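Local coordinates for protein 83aa long hypothetical transcriptional regulator asnC (Sulfolobus tokodaii, PDB 2ZBC) that binds isoleucine between its subunits as a stand-alone RAM module of the Lrp/AsnC family and probably senses amino acids in transcriptional regulation, at residues Val6-Asp11 / Arg67-Met72. Sequence-based numbering, arbitrary orientation.
Sequences VLINTD and RSTLTM. With ILE (isoleucine), chain I.
Strands 6-10 and 67-72 run antiparallel at 169° and illustrate how a classic beta bulge interrupts a regular ladder. Leu7 and Leu70 form a hydrogen-bonded pair, Leu7 N to Leu70 O being nearly straight at 2.8 Å. At Asn9 the register slips: its O accepts from Arg67 N (2.9 Å) and Ser68 N (3.1 Å). Arg67 bends at chi3 (-73°) and lays its guanidinium face over Thr10 O, while NE makes a long salt bridge with Asp11 OD1 (4.0 Å). Its NH1 hydrogen-bonds Arg67 O of a neighbouring subunit; an alanine replacing Arg67 would lose all three contacts and probably weaken that interface. On the Val6 and Ile8 face, Thr69 OG1 (2.6 Å) and Thr71 OG1 (2.8 Å) donate to OXT of the bound isoleucine, and Thr71 N grips its other carboxylate oxygen; Val34 O, Gly36 N and Asp39 OD1 of another subunit complete this interface site. Val6 CG2 packs alongside Thr71. On the other face, the Leu7 and selenomethionine Met72 side chains cross obliquely, Met72 CE meeting Leu7 CG at 3.6 Å, and Leu7 meets Leu7 of a second subunit. In this ferredoxin-like fold, strand 40-45 flanks Val6-Thr10, and helices 15-22 and 49-60 cover the isoleucine-binding face.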
loop_
_atom_site.group_PDB
_atom_site.type_symbol
_atom_site.label_atom_id
_atom_site.label_comp_id
_atom_site.label_asym_id
_atom_site.label_seq_id
_atom_site.Cartn_x
_atom_site.Cartn_y
_atom_site.Cartn_z
ATOM N N VAL A 6 -1.720 -17.457 -3.962
ATOM C CA VAL A 6 -0.573 -16.807 -3.380
ATOM C C VAL A 6 0.030 -15.838 -4.391
ATOM O O VAL A 6 0.328 -16.222 -5.517
ATOM C CB VAL A 6 0.496 -17.823 -2.952
ATOM C CG1 VAL A 6 1.623 -17.146 -2.253
ATOM C CG2 VAL A 6 -0.121 -18.892 -1.999
ATOM N N LEU A 7 0.171 -14.591 -3.984
ATOM C CA LEU A 7 0.777 -13.559 -4.822
ATOM C C LEU A 7 2.274 -13.458 -4.424
ATOM O O LEU A 7 2.614 -13.246 -3.241
ATOM C CB LEU A 7 0.086 -12.208 -4.621
ATOM C CG LEU A 7 -1.449 -12.255 -4.792
ATOM C CD1 LEU A 7 -2.109 -10.985 -4.392
ATOM C CD2 LEU A 7 -1.761 -12.634 -6.229
ATOM N N ILE A 8 3.164 -13.653 -5.377
ATOM C CA ILE A 8 4.590 -13.740 -5.045
ATOM C C ILE A 8 5.287 -12.535 -5.641
ATOM O O ILE A 8 5.019 -12.194 -6.788
ATOM C CB ILE A 8 5.143 -15.018 -5.628
ATOM C CG1 ILE A 8 4.472 -16.249 -4.981
ATOM C CG2 ILE A 8 6.606 -15.136 -5.343
ATOM C CD1 ILE A 8 4.881 -17.521 -5.664
ATOM N N ASN A 9 6.214 -11.929 -4.896
ATOM C CA ASN A 9 7.151 -10.959 -5.448
ATOM C C ASN A 9 8.472 -11.611 -5.380
ATOM O O ASN A 9 8.841 -12.192 -4.329
ATOM C CB ASN A 9 7.207 -9.606 -4.697
ATOM C CG ASN A 9 6.049 -8.672 -5.111
ATOM O OD1 ASN A 9 6.178 -7.743 -5.988
ATOM N ND2 ASN A 9 4.926 -8.890 -4.466
ATOM N N THR A 10 9.243 -11.460 -6.456
ATOM C CA THR A 10 10.600 -12.041 -6.507
ATOM C C THR A 10 11.652 -10.924 -6.407
ATOM O O THR A 10 11.311 -9.761 -6.513
ATOM C CB THR A 10 10.848 -12.787 -7.823
ATOM O OG1 THR A 10 10.773 -11.903 -8.951
ATOM C CG2 THR A 10 9.767 -13.814 -8.072
ATOM N N ASP A 11 12.920 -11.308 -6.174
ATOM C CA ASP A 11 14.047 -10.403 -6.396
ATOM C C ASP A 11 13.930 -9.900 -7.831
ATOM O O ASP A 11 13.366 -10.592 -8.738
ATOM C CB ASP A 11 15.378 -11.107 -6.232
ATOM C CG ASP A 11 15.656 -11.458 -4.807
ATOM O OD1 ASP A 11 14.994 -10.917 -3.882
ATOM O OD2 ASP A 11 16.552 -12.272 -4.562
ATOM N N ARG A 67 11.030 -13.105 -2.687
ATOM C CA ARG A 67 11.156 -12.035 -1.740
ATOM C C ARG A 67 10.002 -11.949 -0.716
ATOM O O ARG A 67 10.196 -11.820 0.549
ATOM C CB ARG A 67 11.210 -10.726 -2.516
ATOM C CG ARG A 67 11.272 -9.514 -1.643
ATOM C CD ARG A 67 11.174 -8.206 -2.475
ATOM N NE ARG A 67 12.420 -7.995 -3.198
ATOM C CZ ARG A 67 12.607 -7.057 -4.148
ATOM N NH1 ARG A 67 11.579 -6.285 -4.540
ATOM N NH2 ARG A 67 13.809 -6.961 -4.726
ATOM N N SER A 68 8.809 -11.945 -1.261
ATOM C CA SER A 68 7.610 -11.895 -0.429
ATOM C C SER A 68 6.494 -12.721 -1.030
ATOM O O SER A 68 6.480 -13.049 -2.241
ATOM C CB SER A 68 7.240 -10.427 -0.237
ATOM O OG SER A 68 6.757 -9.848 -1.382
ATOM N N THR A 69 5.563 -13.090 -0.160
ATOM C CA THR A 69 4.309 -13.762 -0.569
ATOM C C THR A 69 3.138 -13.168 0.210
ATOM O O THR A 69 3.277 -12.811 1.399
ATOM C CB THR A 69 4.381 -15.271 -0.345
ATOM O OG1 THR A 69 4.482 -15.536 1.068
ATOM C CG2 THR A 69 5.580 -15.900 -0.974
ATOM N N LEU A 70 1.982 -13.134 -0.458
ATOM C CA LEU A 70 0.738 -12.742 0.148
ATOM C C LEU A 70 -0.268 -13.864 -0.170
ATOM O O LEU A 70 -0.651 -14.010 -1.338
ATOM C CB LEU A 70 0.300 -11.434 -0.489
ATOM C CG LEU A 70 -0.803 -10.616 0.160
ATOM C CD1 LEU A 70 -0.911 -9.241 -0.426
ATOM C CD2 LEU A 70 -2.094 -11.265 0.095
ATOM N N THR A 71 -0.675 -14.607 0.825
ATOM C CA THR A 71 -1.568 -15.801 0.650
ATOM C C THR A 71 -2.975 -15.382 0.958
ATOM O O THR A 71 -3.236 -14.839 2.004
ATOM C CB THR A 71 -1.115 -16.958 1.610
ATOM O OG1 THR A 71 0.218 -17.362 1.270
ATOM C CG2 THR A 71 -2.039 -18.266 1.491
HETATM N N MSE A 72 -3.863 -15.617 0.007
HETATM C CA MSE A 72 -5.224 -15.275 0.120
HETATM C C MSE A 72 -5.946 -16.634 0.294
HETATM O O MSE A 72 -6.044 -17.402 -0.649
HETATM C CB MSE A 72 -5.661 -14.594 -1.179
HETATM C CG MSE A 72 -4.916 -13.193 -1.347
HETATM SE SE MSE A 72 -5.680 -12.294 -2.907
HETATM C CE MSE A 72 -4.840 -13.355 -4.222
HETATM N N ILE I . 1.947 -13.937 5.570
HETATM C CA ILE I . 2.626 -14.843 4.592
HETATM C C ILE I . 1.724 -15.210 3.394
HETATM O O ILE I . 0.526 -14.813 3.470
HETATM C CB ILE I . 3.068 -16.121 5.280
HETATM C CG1 ILE I . 1.886 -17.027 5.613
HETATM C CG2 ILE I . 3.703 -15.775 6.595
HETATM C CD1 ILE I . 2.319 -18.252 6.341
HETATM O OXT ILE I . 2.225 -15.867 2.414
HETATM O O HOH W 1 4.017 -10.539 -2.171
#